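Long-range contacts in dihydroorotase (Saccharomyces cerevisiae S288C, PDB 6L0A), which catalyses the zinc-dependent interconversion of N-carbamoyl-L-aspartate and (S)-dihydroorotate, the third step of de novo pyrimidine biosynthesis: residues D12-R18 and F255-P261; A211-L216 and P348-G352; P225-K230 and V273-V277. All coordinates share one frame; numbering follows the deposited sequence.

Contact 1: D12-R18 and F255-P261; sequences DMHVHVR and FGSDSAP. With ZN (zinc ion), chain K; LMR ((2S)-2-hydroxybutanedioic acid), chain M.
The backbones of Asp-12 to Arg-18 and Phe-255 to Pro-261 run in nearly the same direction, 19° apart end to end, and are tied by Met-13 N to Phe-255 O (3.2 Å) and His-16 N to Ser-259 O (3.2 Å). This is where the TIM barrel of the amidohydrolases closes: the end of strand 11-15 carries the His-X-His pair, and the turn after strand 253-255 brings the metal-binding aspartate. The zinc is held by NE2 of both histidines and OD1 of Asp-258, with malate O1A also bound and Lys-98 completing the site, probably through a carbamate on its side chain. CB of Asp-258 lies over one face of the His-14 ring, whose ND1 is hydrogen-bonded to Glu-179, so the zinc on NE2 and this second-shell acid together set the ring's rotation.

Toward the start of both segments, Asp-12 grips Ser-257 with both oxygens. Its CG stands anti to the backbone N (chi1 175°), which aims the carboxylate at the other segment. OG of Ser-257 donates to the syn lone pair of OD2 at 2.5 Å, and Ser-257 N reaches OD1 at 2.6 Å. His-14 N meets OD1 from the opposite face of the carboxylate, closing an Asx turn.

At the other end, the guanidinium of Arg-18 joins protein and ligand in its own plane. Its NE donates to Pro-261 O at 2.9 Å, and NH2 shares that oxygen. Arg-18 NH1 meets malate O4B at 2.7 Å, and Arg-18 NH2 meets malate O4A at 2.9 Å. A leucine at this position would probably leave the Pro-261 carbonyl without the bonds from Arg-18 and hold that end of malate less firmly. Beside it, Ala-260 CB lies 3.5 Å from malate C3.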
loop_
_atom_site.group_PDB
_atom_site.type_symbol
_atom_site.label_atom_id
_atom_site.label_comp_id
_atom_site.label_asym_id
_atom_site.label_seq_id
_atom_site.Cartn_x
_atom_site.Cartn_y
_atom_site.Cartn_z
ATOM N N ASP C 12 -12.193 -11.994 22.303
ATOM C CA ASP C 12 -11.326 -11.541 21.216
ATOM C C ASP C 12 -10.174 -12.536 21.173
ATOM O O ASP C 12 -9.310 -12.548 22.058
ATOM C CB ASP C 12 -10.852 -10.109 21.462
ATOM C CG ASP C 12 -9.852 -9.635 20.429
ATOM O OD1 ASP C 12 -9.507 -10.412 19.510
ATOM O OD2 ASP C 12 -9.415 -8.476 20.551
ATOM N N MET C 13 -10.174 -13.393 20.164
ATOM C CA MET C 13 -9.221 -14.492 20.150
ATOM C C MET C 13 -7.916 -14.141 19.433
ATOM O O MET C 13 -7.225 -15.044 18.934
ATOM C CB MET C 13 -9.885 -15.730 19.552
ATOM C CG MET C 13 -11.014 -16.290 20.468
ATOM S SD MET C 13 -10.587 -16.339 22.235
ATOM C CE MET C 13 -11.836 -17.503 22.826
ATOM N N HIS C 14 -7.520 -12.865 19.422
ATOM C CA HIS C 14 -6.246 -12.483 18.795
ATOM C C HIS C 14 -5.854 -11.080 19.282
ATOM O O HIS C 14 -6.190 -10.088 18.641
ATOM C CB HIS C 14 -6.365 -12.527 17.281
ATOM C CG HIS C 14 -5.045 -12.549 16.574
ATOM N ND1 HIS C 14 -4.769 -13.419 15.542
ATOM C CD2 HIS C 14 -3.921 -11.811 16.754
ATOM C CE1 HIS C 14 -3.535 -13.213 15.113
ATOM N NE2 HIS C 14 -3.000 -12.240 15.827
ATOM N N VAL C 15 -5.115 -11.020 20.394
ATOM C CA VAL C 15 -4.830 -9.761 21.089
ATOM C C VAL C 15 -3.327 -9.595 21.263
ATOM O O VAL C 15 -2.638 -10.536 21.672
ATOM C CB VAL C 15 -5.531 -9.703 22.466
ATOM C CG1 VAL C 15 -5.043 -8.509 23.274
ATOM C CG2 VAL C 15 -7.042 -9.622 22.290
ATOM N N HIS C 16 -2.820 -8.389 20.979
ATOM C CA HIS C 16 -1.463 -7.986 21.336
ATOM C C HIS C 16 -1.522 -6.932 22.435
ATOM O O HIS C 16 -2.151 -5.881 22.251
ATOM C CB HIS C 16 -0.716 -7.416 20.118
ATOM C CG HIS C 16 -0.500 -8.407 19.014
ATOM N ND1 HIS C 16 0.599 -9.238 18.960
ATOM C CD2 HIS C 16 -1.249 -8.701 17.923
ATOM C CE1 HIS C 16 0.513 -10.006 17.885
ATOM N NE2 HIS C 16 -0.601 -9.700 17.238
ATOM N N VAL C 17 -0.852 -7.185 23.564
ATOM C CA VAL C 17 -0.751 -6.189 24.628
ATOM C C VAL C 17 0.684 -5.798 24.940
ATOM O O VAL C 17 0.904 -4.985 25.844
ATOM C CB VAL C 17 -1.465 -6.635 25.925
ATOM C CG1 VAL C 17 -2.982 -6.709 25.721
ATOM C CG2 VAL C 17 -0.896 -7.954 26.420
ATOM N N ARG C 18 1.668 -6.343 24.227
ATOM C CA ARG C 18 3.066 -5.882 24.324
ATOM C C ARG C 18 3.572 -6.074 25.763
ATOM O O ARG C 18 3.156 -7.007 26.468
ATOM C CB ARG C 18 3.189 -4.443 23.814
ATOM C CG ARG C 18 2.441 -4.130 22.522
ATOM C CD ARG C 18 3.001 -4.912 21.350
ATOM N NE ARG C 18 2.509 -4.349 20.092
ATOM C CZ ARG C 18 2.480 -5.009 18.939
ATOM N NH1 ARG C 18 2.919 -6.266 18.869
ATOM N NH2 ARG C 18 2.001 -4.407 17.856
ATOM N N PHE C 255 -14.474 -13.716 15.940
ATOM C CA PHE C 255 -13.755 -12.455 16.078
ATOM C C PHE C 255 -12.370 -12.661 16.667
ATOM O O PHE C 255 -12.224 -13.255 17.741
ATOM C CB PHE C 255 -14.546 -11.508 16.978
ATOM C CG PHE C 255 -13.886 -10.180 17.225
ATOM C CD1 PHE C 255 -13.447 -9.397 16.171
ATOM C CD2 PHE C 255 -13.744 -9.697 18.526
ATOM C CE1 PHE C 255 -12.868 -8.161 16.411
ATOM C CE2 PHE C 255 -13.173 -8.460 18.772
ATOM C CZ PHE C 255 -12.737 -7.688 17.705
ATOM N N GLY C 256 -11.358 -12.144 15.974
ATOM C CA GLY C 256 -10.041 -11.961 16.565
ATOM C C GLY C 256 -9.537 -10.620 16.080
ATOM O O GLY C 256 -9.368 -10.441 14.872
ATOM N N SER C 257 -9.332 -9.662 16.979
ATOM C CA SER C 257 -9.108 -8.292 16.524
ATOM C C SER C 257 -7.764 -8.133 15.831
ATOM O O SER C 257 -7.623 -7.296 14.929
ATOM C CB SER C 257 -9.186 -7.323 17.703
ATOM O OG SER C 257 -8.120 -7.531 18.611
ATOM N N ASP C 258 -6.767 -8.900 16.254
ATOM C CA ASP C 258 -5.372 -8.585 15.955
ATOM C C ASP C 258 -5.082 -7.123 16.266
ATOM O O ASP C 258 -4.369 -6.440 15.530
ATOM C CB ASP C 258 -5.013 -8.910 14.500
ATOM C CG ASP C 258 -3.513 -8.947 14.279
ATOM O OD1 ASP C 258 -2.791 -9.069 15.287
ATOM O OD2 ASP C 258 -3.046 -8.807 13.120
ATOM N N SER C 259 -5.668 -6.617 17.353
ATOM C CA SER C 259 -5.304 -5.271 17.783
ATOM C C SER C 259 -3.813 -5.241 18.108
ATOM O O SER C 259 -3.327 -6.044 18.912
ATOM C CB SER C 259 -6.140 -4.841 18.987
ATOM O OG SER C 259 -5.709 -3.572 19.446
ATOM N N ALA C 260 -3.089 -4.324 17.461
ATOM C CA ALA C 260 -1.630 -4.309 17.457
ATOM C C ALA C 260 -1.168 -2.901 17.795
ATOM O O ALA C 260 -1.020 -2.057 16.902
ATOM C CB ALA C 260 -1.077 -4.748 16.103
ATOM N N PRO C 261 -0.919 -2.615 19.075
ATOM C CA PRO C 261 -0.555 -1.245 19.475
ATOM C C PRO C 261 0.853 -0.876 19.021
ATOM O O PRO C 261 1.814 -1.612 19.256
ATOM C CB PRO C 261 -0.656 -1.280 21.007
ATOM C CG PRO C 261 -1.316 -2.591 21.353
ATOM C CD PRO C 261 -1.043 -3.524 20.226
HETATM ZN ZN ZN K . -1.544 -10.679 15.554
HETATM C C1 LMR M . 0.503 -9.069 12.965
HETATM O O1A LMR M . -0.467 -9.695 13.469
HETATM O O1B LMR M . 0.856 -9.412 11.817
HETATM C C2 LMR M . 1.257 -7.936 13.700
HETATM O O2 LMR M . 1.199 -6.661 13.091
HETATM C C3 LMR M . 0.613 -7.656 15.017
HETATM C C4 LMR M . 1.778 -7.027 15.746
HETATM O O4A LMR M . 2.258 -5.886 15.422
HETATM O O4B LMR M . 2.219 -7.735 16.661
HETATM O O HOH W 1 -4.473 -4.330 21.702
#

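Contact 2: A211-L216 and P348-G352; sequences AHHLFL and PFKAG
Phe-349 inserts its ring between His-212, Phe-215 and Leu-216, and contacts to its ring carry most of the interface. The pair Phe-215 and Phe-349 is an offset edge-to-face arrangement: centroids 5.5 Å apart, planes at 65°, with the edge of Phe-349 directed to the face of Phe-215. The nearest atoms are Phe-349 CE2 and Phe-215 CD1, at 3.5 Å. A chi1 of -178° swings the Phe-349 ring away from its own backbone N and out to the other segment.

Two CH-pi contacts come next. CB of His-212 sits 3.8 Å from the centroid of the Phe-349 ring, over one face; the opposite face is covered from within 348-352 by CG of Lys-350. The Lys-350 chain then continues across Phe-215, placing CD 3.9 Å from the centroid of that ring and only 9° off its normal. At the edge of the Phe-349 ring, Leu-216 CD2 meets Phe-349 CE1 in plane at 3.9 Å.

A type II turn from Pro-348 to Ala-351 puts Phe-349 and Lys-350 at its two central positions, both directed at the other segment. In 211-216, His-212 O accepts from Phe-215 N and from Leu-216 N, the latter at 2.8 Å, in keeping with the helical backbone angles of 211-214. Lys-350 NZ forms a salt bridge with Asp-353, and the Tyr-286 hydroxyl donates to Phe-349 O while its ring meets Phe-349 edge-to-face.

The loop before strand 354-362 is thus fastened to a barrel loop by dispersion and CH-pi forces. With no direct polar bond between the segments, the fit depends on ring shape and on the lysine's methylenes serving as hydrocarbon while its charge is met by Asp-353.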
loop_
_atom_site.group_PDB
_atom_site.type_symbol
_atom_site.label_atom_id
_atom_site.label_comp_id
_atom_site.label_asym_id
_atom_site.label_seq_id
_atom_site.Cartn_x
_atom_site.Cartn_y
_atom_site.Cartn_z
ATOM N N ALA C 211 -11.607 -6.596 13.157
ATOM C CA ALA C 211 -12.482 -5.452 12.929
ATOM C C ALA C 211 -12.053 -4.683 11.687
ATOM O O ALA C 211 -12.885 -4.330 10.844
ATOM C CB ALA C 211 -12.483 -4.537 14.152
ATOM N N HIS C 212 -10.751 -4.433 11.538
ATOM C CA HIS C 212 -10.343 -3.473 10.511
ATOM C C HIS C 212 -10.446 -4.053 9.102
ATOM O O HIS C 212 -10.660 -3.302 8.145
ATOM C CB HIS C 212 -8.937 -2.938 10.790
ATOM C CG HIS C 212 -7.913 -3.988 11.100
ATOM N ND1 HIS C 212 -7.809 -4.587 12.339
ATOM C CD2 HIS C 212 -6.914 -4.504 10.348
ATOM C CE1 HIS C 212 -6.800 -5.442 12.329
ATOM N NE2 HIS C 212 -6.233 -5.402 11.135
ATOM N N HIS C 213 -10.333 -5.371 8.944
ATOM C CA HIS C 213 -10.504 -5.928 7.608
ATOM C C HIS C 213 -11.963 -5.962 7.163
ATOM O O HIS C 213 -12.217 -6.243 5.992
ATOM C CB HIS C 213 -9.893 -7.327 7.538
ATOM C CG HIS C 213 -8.391 -7.326 7.587
ATOM N ND1 HIS C 213 -7.669 -7.822 8.654
ATOM C CD2 HIS C 213 -7.476 -6.879 6.688
ATOM C CE1 HIS C 213 -6.374 -7.676 8.412
ATOM N NE2 HIS C 213 -6.231 -7.114 7.223
ATOM N N LEU C 214 -12.917 -5.715 8.068
ATOM C CA LEU C 214 -14.315 -5.556 7.681
ATOM C C LEU C 214 -14.603 -4.161 7.146
ATOM O O LEU C 214 -15.691 -3.934 6.600
ATOM C CB LEU C 214 -15.231 -5.852 8.869
ATOM C CG LEU C 214 -15.045 -7.235 9.508
ATOM C CD1 LEU C 214 -16.100 -7.481 10.584
ATOM C CD2 LEU C 214 -15.080 -8.335 8.447
ATOM N N PHE C 215 -13.654 -3.238 7.286
ATOM C CA PHE C 215 -13.764 -1.862 6.815
ATOM C C PHE C 215 -12.788 -1.527 5.703
ATOM O O PHE C 215 -13.155 -0.847 4.738
ATOM C CB PHE C 215 -13.498 -0.879 7.963
ATOM C CG PHE C 215 -14.575 -0.840 9.012
ATOM C CD1 PHE C 215 -14.485 -1.635 10.152
ATOM C CD2 PHE C 215 -15.658 0.020 8.881
ATOM C CE1 PHE C 215 -15.455 -1.578 11.138
ATOM C CE2 PHE C 215 -16.638 0.073 9.861
ATOM C CZ PHE C 215 -16.538 -0.731 10.986
ATOM N N LEU C 216 -11.537 -1.954 5.842
ATOM C CA LEU C 216 -10.446 -1.417 5.039
ATOM C C LEU C 216 -10.304 -2.131 3.711
ATOM O O LEU C 216 -10.618 -3.316 3.566
ATOM C CB LEU C 216 -9.108 -1.528 5.778
ATOM C CG LEU C 216 -8.881 -0.742 7.065
ATOM C CD1 LEU C 216 -7.514 -1.098 7.640
ATOM C CD2 LEU C 216 -8.990 0.755 6.829
ATOM N N PRO C 348 -5.902 5.317 17.208
ATOM C CA PRO C 348 -6.852 4.207 17.114
ATOM C C PRO C 348 -7.447 4.083 15.720
ATOM O O PRO C 348 -7.484 5.034 14.930
ATOM C CB PRO C 348 -7.929 4.588 18.135
ATOM C CG PRO C 348 -7.933 6.117 18.074
ATOM C CD PRO C 348 -6.487 6.492 17.891
ATOM N N PHE C 349 -7.921 2.873 15.433
ATOM C CA PHE C 349 -8.640 2.613 14.197
ATOM C C PHE C 349 -9.831 3.556 14.059
ATOM O O PHE C 349 -10.592 3.758 15.014
ATOM C CB PHE C 349 -9.107 1.156 14.184
ATOM C CG PHE C 349 -9.829 0.755 12.946
ATOM C CD1 PHE C 349 -9.250 0.937 11.701
ATOM C CD2 PHE C 349 -11.089 0.181 13.027
ATOM C CE1 PHE C 349 -9.918 0.565 10.566
ATOM C CE2 PHE C 349 -11.760 -0.205 11.898
ATOM C CZ PHE C 349 -11.178 -0.011 10.661
ATOM N N LYS C 350 -9.982 4.141 12.870
ATOM C CA LYS C 350 -11.130 4.987 12.527
ATOM C C LYS C 350 -11.212 6.218 13.422
ATOM O O LYS C 350 -12.307 6.707 13.719
ATOM C CB LYS C 350 -12.444 4.204 12.580
ATOM C CG LYS C 350 -12.702 3.352 11.344
ATOM C CD LYS C 350 -13.915 2.464 11.513
ATOM C CE LYS C 350 -15.174 3.275 11.800
ATOM N NZ LYS C 350 -15.682 3.974 10.582
ATOM N N ALA C 351 -10.053 6.719 13.837
ATOM C CA ALA C 351 -9.974 7.889 14.699
ATOM C C ALA C 351 -10.821 9.034 14.153
ATOM O O ALA C 351 -10.765 9.355 12.961
ATOM C CB ALA C 351 -8.517 8.328 14.838
ATOM N N GLY C 352 -11.643 9.618 15.032
ATOM C CA GLY C 352 -12.508 10.718 14.670
ATOM C C GLY C 352 -13.865 10.327 14.134
ATOM O O GLY C 352 -14.727 11.205 13.990
#

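Contact 3: P225-K230 and V273-V277. With LMR ((2S)-2-hydroxybutanedioic acid), chain M.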
loop_
_atom_site.group_PDB
_atom_site.type_symbol
_atom_site.label_atom_id
_atom_site.label_comp_id
_atom_site.label_asym_id
_atom_site.label_seq_id
_atom_site.Cartn_x
_atom_site.Cartn_y
_atom_site.Cartn_z
ATOM N N PRO C 225 -0.154 5.092 6.664
ATOM C CA PRO C 225 0.523 4.047 7.458
ATOM C C PRO C 225 -0.277 3.560 8.660
ATOM O O PRO C 225 -0.117 2.404 9.068
ATOM C CB PRO C 225 1.820 4.738 7.885
ATOM C CG PRO C 225 2.097 5.684 6.743
ATOM C CD PRO C 225 0.756 6.200 6.321
ATOM N N VAL C 226 -1.151 4.398 9.227
ATOM C CA VAL C 226 -1.933 3.976 10.385
ATOM C C VAL C 226 -2.857 2.811 10.038
ATOM O O VAL C 226 -3.196 2.007 10.912
ATOM C CB VAL C 226 -2.707 5.188 10.966
ATOM C CG1 VAL C 226 -3.737 5.714 9.976
ATOM C CG2 VAL C 226 -3.355 4.836 12.301
ATOM N N ASN C 227 -3.225 2.658 8.767
ATOM C CA ASN C 227 -4.065 1.547 8.342
ATOM C C ASN C 227 -3.269 0.376 7.768
ATOM O O ASN C 227 -3.879 -0.578 7.296
ATOM C CB ASN C 227 -5.091 2.027 7.311
ATOM C CG ASN C 227 -6.164 2.905 7.928
ATOM O OD1 ASN C 227 -6.512 2.740 9.102
ATOM N ND2 ASN C 227 -6.684 3.854 7.146
ATOM N N PHE C 228 -1.938 0.433 7.776
ATOM C CA PHE C 228 -1.122 -0.653 7.241
ATOM C C PHE C 228 -0.988 -1.747 8.296
ATOM O O PHE C 228 -0.557 -1.465 9.413
ATOM C CB PHE C 228 0.257 -0.119 6.835
ATOM C CG PHE C 228 1.259 -1.180 6.477
ATOM C CD1 PHE C 228 1.071 -1.985 5.357
ATOM C CD2 PHE C 228 2.411 -1.363 7.247
ATOM C CE1 PHE C 228 2.001 -2.966 5.018
ATOM C CE2 PHE C 228 3.351 -2.351 6.903
ATOM C CZ PHE C 228 3.140 -3.153 5.795
ATOM N N CYS C 229 -1.344 -2.985 7.952
ATOM C CA CYS C 229 -1.094 -4.108 8.836
ATOM C C CYS C 229 -0.804 -5.324 7.964
ATOM O O CYS C 229 -0.872 -5.254 6.741
ATOM C CB CYS C 229 -2.320 -4.368 9.714
ATOM S SG CYS C 229 -3.732 -4.773 8.596
ATOM N N LYS C 230 -0.478 -6.451 8.597
ATOM C CA LYS C 230 -0.330 -7.696 7.862
ATOM C C LYS C 230 -1.360 -8.704 8.366
ATOM O O LYS C 230 -1.661 -8.721 9.564
ATOM C CB LYS C 230 1.102 -8.278 8.018
ATOM C CG LYS C 230 2.240 -7.346 7.526
ATOM C CD LYS C 230 2.110 -6.992 6.049
ATOM C CE LYS C 230 2.408 -8.178 5.170
ATOM N NZ LYS C 230 3.904 -8.443 5.016
ATOM N N VAL C 273 7.630 1.210 8.178
ATOM C CA VAL C 273 6.431 1.438 8.976
ATOM C C VAL C 273 6.018 0.134 9.644
ATOM O O VAL C 273 5.894 -0.901 8.983
ATOM C CB VAL C 273 5.303 1.982 8.086
ATOM C CG1 VAL C 273 3.951 1.892 8.804
ATOM C CG2 VAL C 273 5.593 3.417 7.667
ATOM N N CYS C 274 5.817 0.170 10.967
ATOM C CA CYS C 274 5.365 -1.022 11.683
ATOM C C CYS C 274 3.968 -1.428 11.230
ATOM O O CYS C 274 3.088 -0.583 11.063
ATOM C CB CYS C 274 5.349 -0.764 13.182
ATOM S SG CYS C 274 6.978 -0.517 13.842
ATOM N N ALA C 275 3.759 -2.730 11.058
ATOM C CA ALA C 275 2.452 -3.251 10.670
ATOM C C ALA C 275 1.562 -3.421 11.893
ATOM O O ALA C 275 1.992 -3.984 12.908
ATOM C CB ALA C 275 2.605 -4.590 9.962
ATOM N N GLY C 276 0.320 -2.950 11.787
ATOM C CA GLY C 276 -0.653 -3.177 12.840
ATOM C C GLY C 276 -1.650 -2.058 13.035
ATOM O O GLY C 276 -1.304 -0.869 12.972
ATOM N N VAL C 277 -2.899 -2.441 13.290
ATOM C CA VAL C 277 -3.989 -1.517 13.563
ATOM C C VAL C 277 -4.390 -1.708 15.018
ATOM O O VAL C 277 -4.485 -2.846 15.489
ATOM C CB VAL C 277 -5.180 -1.775 12.620
ATOM C CG1 VAL C 277 -6.426 -0.979 13.067
ATOM C CG2 VAL C 277 -4.795 -1.444 11.154
HETATM C C1 LMR M . 0.503 -9.069 12.965
HETATM O O1A LMR M . -0.467 -9.695 13.469
HETATM O O1B LMR M . 0.856 -9.412 11.817
HETATM C C2 LMR M . 1.257 -7.936 13.700
HETATM O O2 LMR M . 1.199 -6.661 13.091
HETATM C C3 LMR M . 0.613 -7.656 15.017
HETATM C C4 LMR M . 1.778 -7.027 15.746
HETATM O O4A LMR M . 2.258 -5.886 15.422
HETATM O O4B LMR M . 2.219 -7.735 16.661
#
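Gly-276 N donates to Phe-228 O at 2.9 Å, almost straight (177°) and in the carbonyl plane on a lone pair; it is the one hydrogen bond between the segments. Gly-276 has phi 147° and psi 140°, where a side chain would jam against the preceding carbonyl oxygen. Lys-267 adds a bridge from outside, its NZ bonded to Pro-225 O on one segment and to Cys-274 O and Gly-276 O on the other.

Around these bonds the packing is mostly apolar. Phe-228 CE2 lies 3.9 Å from Ala-275 CB, and Val-273 CG1 reaches Pro-225 CB at 3.7 Å, where Pro-225 of the second subunit also packs on Val-273. The Phe-228 ring also turns its edge to Val-273 O, an aromatic C-H to carbonyl approach with CE2 3.6 Å from that oxygen. At the other end, Lys-230 CG rests 3.7 Å from Ala-275 CB, while Lys-230 NZ bonds to Val-104 O.

Ala-275 O, which accepts from His-262 NE2, lies 2.8 Å from malate O2. The join between these barrel loops therefore leaves a backbone carbonyl facing the ligand pocket, while the Pro-225 and Val-273 end meets the second subunit by packing and backbone hydrogen bonds.

All three contacts are largely buried, but contact 1 lies deepest, its centre about 5 Å from the chain's centre against about 15 Å for contacts 2 and 3. Its chemistry is metal coordination and charged bonds, that of contact 2 aromatic, and contact 3 mixes a backbone bond with apolar packing and reaches the second subunit. Segments 255-261 and 273-277 belong to the same long connection before helix 283-293, and Ala-260 N probably bonds to Val-277 O (2.8 Å), joining contacts 1 and 3, both of which touch the malate. Contact 2 stays off the ligand yet abuts both others, His-212 meeting Ser-257 and Cys-229, and Phe-349 meeting Val-277.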